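Local coordinates for protein RickCE (Rickettsia bellii, PDB 5HAM) that is a bacterial effector protease of the CE clan that acts as a deubiquitinase, probably on ubiquitin signals of the host cell, at residues Y9-I14 and G145-L150; N171-D176 and I197-T202. All blocks are in the same frame, centred on the assembly; numbering follows the deposited sequence.

Contact 1 of 2, residues Y9-I14 and G145-L150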
loop_
_atom_site.group_PDB
_atom_site.type_symbol
_atom_site.label_atom_id
_atom_site.label_comp_id
_atom_site.label_asym_id
_atom_site.label_seq_id
_atom_site.Cartn_x
_atom_site.Cartn_y
_atom_site.Cartn_z
ATOM N N TYR A 9 -7.139 0.705 -9.114
ATOM C CA TYR A 9 -6.062 1.595 -9.530
ATOM C C TYR A 9 -4.716 0.972 -9.217
ATOM O O TYR A 9 -4.556 0.298 -8.202
ATOM C CB TYR A 9 -6.110 2.930 -8.780
ATOM C CG TYR A 9 -7.144 3.920 -9.224
ATOM C CD1 TYR A 9 -8.308 3.515 -9.849
ATOM C CD2 TYR A 9 -6.957 5.276 -9.005
ATOM C CE1 TYR A 9 -9.261 4.440 -10.249
ATOM C CE2 TYR A 9 -7.896 6.208 -9.406
ATOM C CZ TYR A 9 -9.046 5.787 -10.023
ATOM O OH TYR A 9 -9.986 6.709 -10.412
ATOM N N THR A 10 -3.739 1.229 -10.069
ATOM C CA THR A 10 -2.372 0.886 -9.736
ATOM C C THR A 10 -1.640 2.170 -9.372
ATOM O O THR A 10 -2.167 3.270 -9.572
ATOM C CB THR A 10 -1.684 0.254 -10.924
ATOM O OG1 THR A 10 -1.397 1.277 -11.882
ATOM C CG2 THR A 10 -2.609 -0.764 -11.554
ATOM N N GLU A 11 -0.430 2.027 -8.843
ATOM C CA GLU A 11 0.386 3.170 -8.449
ATOM C C GLU A 11 0.583 4.148 -9.607
ATOM O O GLU A 11 0.724 5.352 -9.410
ATOM C CB GLU A 11 1.744 2.684 -7.940
ATOM C CG GLU A 11 2.634 3.774 -7.388
ATOM C CD GLU A 11 3.981 3.242 -6.928
ATOM O OE1 GLU A 11 4.138 1.998 -6.851
ATOM O OE2 GLU A 11 4.879 4.068 -6.642
ATOM N N ASN A 12 0.585 3.608 -10.816
ATOM C CA ASN A 12 0.849 4.381 -12.000
ATOM C C ASN A 12 -0.215 5.449 -12.211
ATOM O O ASN A 12 0.106 6.607 -12.449
ATOM C CB ASN A 12 0.946 3.455 -13.210
ATOM C CG ASN A 12 1.518 4.143 -14.406
ATOM O OD1 ASN A 12 0.925 4.136 -15.484
ATOM N ND2 ASN A 12 2.676 4.771 -14.224
ATOM N N GLU A 13 -1.479 5.060 -12.090
ATOM C CA GLU A 13 -2.574 6.010 -12.229
ATOM C C GLU A 13 -2.600 6.993 -11.085
ATOM O O GLU A 13 -2.805 8.186 -11.290
ATOM C CB GLU A 13 -3.919 5.298 -12.271
ATOM C CG GLU A 13 -4.234 4.676 -13.596
ATOM C CD GLU A 13 -3.812 3.235 -13.673
ATOM O OE1 GLU A 13 -3.287 2.699 -12.669
ATOM O OE2 GLU A 13 -4.019 2.639 -14.749
ATOM N N ILE A 14 -2.430 6.480 -9.877
ATOM C CA ILE A 14 -2.499 7.326 -8.697
ATOM C C ILE A 14 -1.466 8.453 -8.821
ATOM O O ILE A 14 -1.782 9.623 -8.642
ATOM C CB ILE A 14 -2.291 6.488 -7.432
ATOM C CG1 ILE A 14 -3.521 5.609 -7.205
ATOM C CG2 ILE A 14 -2.048 7.369 -6.222
ATOM C CD1 ILE A 14 -3.345 4.602 -6.098
ATOM N N GLY A 145 -3.638 -3.425 -3.424
ATOM C CA GLY A 145 -4.720 -2.568 -3.870
ATOM C C GLY A 145 -5.410 -1.790 -2.763
ATOM O O GLY A 145 -6.340 -1.026 -3.025
ATOM N N HIS A 146 -4.966 -1.983 -1.527
ATOM C CA HIS A 146 -5.527 -1.256 -0.391
ATOM C C HIS A 146 -4.859 0.104 -0.309
ATOM O O HIS A 146 -3.982 0.335 0.522
ATOM C CB HIS A 146 -5.346 -2.060 0.907
ATOM C CG HIS A 146 -6.025 -1.456 2.099
ATOM N ND1 HIS A 146 -6.307 -2.180 3.240
ATOM C CD2 HIS A 146 -6.465 -0.196 2.338
ATOM C CE1 HIS A 146 -6.895 -1.393 4.124
ATOM N NE2 HIS A 146 -7.002 -0.185 3.603
ATOM N N TRP A 147 -5.277 1.001 -1.190
ATOM C CA TRP A 147 -4.609 2.288 -1.331
ATOM C C TRP A 147 -5.147 3.270 -0.323
ATOM O O TRP A 147 -6.358 3.325 -0.103
ATOM C CB TRP A 147 -4.773 2.854 -2.739
ATOM C CG TRP A 147 -3.930 2.172 -3.703
ATOM C CD1 TRP A 147 -4.333 1.318 -4.678
ATOM C CD2 TRP A 147 -2.515 2.260 -3.794
ATOM N NE1 TRP A 147 -3.248 0.866 -5.385
ATOM C CE2 TRP A 147 -2.111 1.436 -4.863
ATOM C CE3 TRP A 147 -1.534 2.970 -3.089
ATOM C CZ2 TRP A 147 -0.788 1.290 -5.239
ATOM C CZ3 TRP A 147 -0.224 2.827 -3.457
ATOM C CH2 TRP A 147 0.140 1.989 -4.522
ATOM N N THR A 148 -4.226 4.011 0.298
ATOM C CA THR A 148 -4.537 5.056 1.261
ATOM C C THR A 148 -3.556 6.208 1.028
ATOM O O THR A 148 -2.669 6.108 0.178
ATOM C CB THR A 148 -4.382 4.551 2.712
ATOM O OG1 THR A 148 -3.009 4.271 2.999
ATOM C CG2 THR A 148 -5.165 3.292 2.930
ATOM N N VAL A 149 -3.685 7.299 1.773
ATOM C CA VAL A 149 -2.814 8.444 1.517
ATOM C C VAL A 149 -2.251 9.082 2.790
ATOM O O VAL A 149 -2.922 9.165 3.828
ATOM C CB VAL A 149 -3.511 9.519 0.623
ATOM C CG1 VAL A 149 -4.652 10.215 1.386
ATOM C CG2 VAL A 149 -2.509 10.519 0.092
ATOM N N LEU A 150 -1.003 9.520 2.705
ATOM C CA LEU A 150 -0.395 10.239 3.806
ATOM C C LEU A 150 0.212 11.538 3.286
ATOM O O LEU A 150 1.067 11.517 2.419
ATOM C CB LEU A 150 0.676 9.375 4.466
ATOM C CG LEU A 150 1.371 10.004 5.673
ATOM C CD1 LEU A 150 0.403 10.065 6.862
ATOM C CD2 LEU A 150 2.641 9.244 6.037
#
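A single methyl of Ile14 sits almost squarely over the five-membered ring of Trp147: CD1 lies 3.4 Å from the centroid of that ring and only 12° off its normal, a CH-pi contact. Trp147 opens strand 147-155 of the mixed sheet in the catalytic part of this CE-clan protease, directly after His146, and its ring reaches the first turn of helix 11-20. Ile14 takes up this place because CG1 stands anti to the carbonyl carbon (chi1 -71°) and the chain runs on extended, carrying CD1 over the indole face, where its nearest atom is Trp147 CD2. The far end of the six-membered ring, at CH2 and CZ2, meets Glu11, with Glu11 CB 3.8 Å from Trp147 CH2; the two side chains cross at about a right angle. Glu11 sends its carboxylate past the ring to the backbone N of Ala32, which ties the helix to edge strand 27-34 as well.

The helix start is fixed by a capping box. Thr10 OG1 accepts from Asn12 N at 3.2 Å. Glu13 OE1 accepts from Thr10 N at 3.0 Å on its anti side, tilted out of the carboxylate plane, and this second bond fixes the peptide whose other side carries Tyr9 O. Beyond the contact, Tyr9 OH bonds His246, and Cys211 and Thr215 of helix 211-223 also touch Trp147. The polar link across the segments is weak: Trp147 NE1 donates to Tyr9 O over 3.2 Å, bent to 130° at the hydrogen.

Contact 2 of 2, residues N171-D176 and I197-T202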
loop_
_atom_site.group_PDB
_atom_site.type_symbol
_atom_site.label_atom_id
_atom_site.label_comp_id
_atom_site.label_asym_id
_atom_site.label_seq_id
_atom_site.Cartn_x
_atom_site.Cartn_y
_atom_site.Cartn_z
ATOM N N ASN A 171 -10.833 2.270 7.794
ATOM C CA ASN A 171 -9.872 1.799 8.798
ATOM C C ASN A 171 -9.071 2.961 9.352
ATOM O O ASN A 171 -8.872 3.962 8.662
ATOM C CB ASN A 171 -8.874 0.816 8.195
ATOM C CG ASN A 171 -9.539 -0.352 7.544
ATOM O OD1 ASN A 171 -10.122 -1.200 8.217
ATOM N ND2 ASN A 171 -9.450 -0.415 6.217
ATOM N N SER A 172 -8.593 2.832 10.584
ATOM C CA SER A 172 -7.733 3.866 11.145
ATOM C C SER A 172 -6.342 3.666 10.557
ATOM O O SER A 172 -6.084 2.663 9.907
ATOM C CB SER A 172 -7.654 3.752 12.667
ATOM O OG SER A 172 -6.703 2.761 13.038
ATOM N N ILE A 173 -5.449 4.616 10.823
ATOM C CA ILE A 173 -4.053 4.539 10.413
ATOM C C ILE A 173 -3.311 3.380 11.096
ATOM O O ILE A 173 -2.186 3.070 10.719
ATOM C CB ILE A 173 -3.320 5.884 10.697
ATOM C CG1 ILE A 173 -2.018 5.993 9.920
ATOM C CG2 ILE A 173 -3.054 6.097 12.189
ATOM C CD1 ILE A 173 -1.235 7.202 10.324
ATOM N N ASN A 174 -3.950 2.743 12.088
ATOM C CA ASN A 174 -3.360 1.616 12.825
ATOM C C ASN A 174 -3.617 0.273 12.190
ATOM O O ASN A 174 -3.197 -0.752 12.704
ATOM C CB ASN A 174 -3.886 1.569 14.253
ATOM C CG ASN A 174 -3.403 2.739 15.073
ATOM O OD1 ASN A 174 -2.217 3.070 15.060
ATOM N ND2 ASN A 174 -4.318 3.394 15.759
ATOM N N TYR A 175 -4.347 0.296 11.089
ATOM C CA TYR A 175 -4.631 -0.885 10.304
ATOM C C TYR A 175 -3.459 -1.884 10.229
ATOM O O TYR A 175 -2.317 -1.515 9.937
ATOM C CB TYR A 175 -5.025 -0.445 8.895
ATOM C CG TYR A 175 -5.421 -1.597 8.043
ATOM C CD1 TYR A 175 -6.676 -2.174 8.180
ATOM C CD2 TYR A 175 -4.540 -2.133 7.122
ATOM C CE1 TYR A 175 -7.052 -3.233 7.410
ATOM C CE2 TYR A 175 -4.896 -3.204 6.355
ATOM C CZ TYR A 175 -6.159 -3.755 6.500
ATOM O OH TYR A 175 -6.528 -4.828 5.735
ATOM N N ASP A 176 -3.763 -3.146 10.502
ATOM C CA ASP A 176 -2.812 -4.246 10.335
ATOM C C ASP A 176 -1.556 -4.121 11.219
ATOM O O ASP A 176 -0.423 -4.089 10.722
ATOM C CB ASP A 176 -2.464 -4.441 8.845
ATOM C CG ASP A 176 -1.785 -5.777 8.575
ATOM O OD1 ASP A 176 -2.069 -6.728 9.337
ATOM O OD2 ASP A 176 -0.959 -5.866 7.623
ATOM N N ILE A 197 0.460 13.360 14.163
ATOM C CA ILE A 197 -0.346 12.576 13.252
ATOM C C ILE A 197 -1.825 12.934 13.355
ATOM O O ILE A 197 -2.420 12.913 14.434
ATOM C CB ILE A 197 -0.143 11.085 13.512
ATOM C CG1 ILE A 197 1.274 10.694 13.090
ATOM C CG2 ILE A 197 -1.214 10.245 12.799
ATOM C CD1 ILE A 197 1.574 9.242 13.293
ATOM N N ILE A 198 -2.401 13.299 12.220
ATOM C CA ILE A 198 -3.827 13.549 12.136
ATOM C C ILE A 198 -4.471 12.472 11.274
ATOM O O ILE A 198 -4.177 12.357 10.085
ATOM C CB ILE A 198 -4.115 14.931 11.545
ATOM C CG1 ILE A 198 -3.542 16.026 12.455
ATOM C CG2 ILE A 198 -5.608 15.115 11.365
ATOM C CD1 ILE A 198 -3.413 17.377 11.766
ATOM N N ASP A 199 -5.320 11.661 11.895
ATOM C CA ASP A 199 -6.027 10.597 11.193
ATOM C C ASP A 199 -7.448 11.057 10.922
ATOM O O ASP A 199 -8.236 11.207 11.853
ATOM C CB ASP A 199 -6.027 9.322 12.041
ATOM C CG ASP A 199 -6.539 8.093 11.283
ATOM O OD1 ASP A 199 -6.828 8.189 10.069
ATOM O OD2 ASP A 199 -6.637 7.011 11.912
ATOM N N GLU A 200 -7.765 11.281 9.650
ATOM C CA GLU A 200 -9.060 11.829 9.262
ATOM C C GLU A 200 -10.144 10.829 9.561
ATOM O O GLU A 200 -11.316 11.206 9.717
ATOM C CB GLU A 200 -9.094 12.168 7.770
ATOM C CG GLU A 200 -8.087 13.225 7.352
ATOM C CD GLU A 200 -8.517 14.629 7.744
ATOM O OE1 GLU A 200 -7.799 15.275 8.537
ATOM O OE2 GLU A 200 -9.570 15.091 7.259
ATOM N N GLN A 201 -9.717 9.567 9.660
ATOM C CA GLN A 201 -10.589 8.391 9.786
ATOM C C GLN A 201 -11.973 8.597 9.190
ATOM O O GLN A 201 -12.989 8.574 9.891
ATOM C CB GLN A 201 -10.662 7.847 11.228
ATOM C CG GLN A 201 -10.376 8.840 12.320
ATOM C CD GLN A 201 -10.411 8.201 13.707
ATOM O OE1 GLN A 201 -10.875 7.073 13.869
ATOM N NE2 GLN A 201 -9.918 8.915 14.706
ATOM N N THR A 202 -12.014 8.834 7.890
ATOM C CA THR A 202 -13.292 9.112 7.266
ATOM C C THR A 202 -13.636 7.987 6.325
ATOM O O THR A 202 -13.040 7.864 5.256
ATOM C CB THR A 202 -13.252 10.413 6.490
ATOM O OG1 THR A 202 -12.799 11.449 7.358
ATOM C CG2 THR A 202 -14.637 10.754 5.941
HETATM O O HOH W 1 -8.206 6.829 8.097
#
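A chi1 of -170° swings the carboxylate of Asp199 away from its own amide and extends it from the end of strand 196-199 to the backbone of Ile173; Ile173, with CG1 opposite its own N (chi1 -163°) and the chain stretched beyond, sends CD1 to Ile197. The hydrogen bond is nearly straight: Ile173 N donates to Asp199 OD2 at 2.9 Å and 165°, although the donor stands above the carboxylate plane. The same oxygen packs 3.4 Å from Ser172 CA.

The other oxygen works within its own segment. Asp199 OD1 accepts from Gln201 N at 3.2 Å, closing an Asx turn where the strand ends, and a water 2.8 Å from Asp199 OD1 continues to Asn171 O. One carboxylate thus bonds to the loop directly, reaches it again through a water and closes its own turn. Turned away from the carboxylate, Ser172 OG accepts from Asn174 N at 2.9 Å, and Ser172 to Tyr175 form a type I beta turn leading toward helix 175-188.

The apolar part is a single methyl contact, with Ile173 CD1 3.9 Å from Ile197 CG2. Phe165 and Leu180 also touch Ile173, while Ile184 reaches Ile197, so strand and helix close around the pair. Backbone bonds from Ile198 and Glu200 to Phe165 place strand 196-199 beside strand 160-166. The arrangement belongs to a beta-alpha-beta crossover, in which helix 175-188 joins two neighbouring parallel strands.

The two contacts reach the same mixed sheet, their centres about 16 Å apart, and they meet at His146, the residue before Trp147 of contact 1. Its CE1 lies 3.4 Å from Tyr175 CZ, in an edge-to-face ring pair, and 3.4 Å from Asn171 ND2, both in contact 2. His146 NE2 and Asn171 ND2 each hydrogen-bond Asp167 OD2, so the loop of contact 2 shares a carboxylate with the histidine. The His146-Asp167 bond, with Cys211 at the start of helix 211-223, is consistent with the His-Asp-Cys catalytic triad of CE-clan proteases. Contact 1 lies next to this probable site, since Trp147 follows His146 and touches Cys211; contact 2 supplies Asn171 and Tyr175, which touch His146.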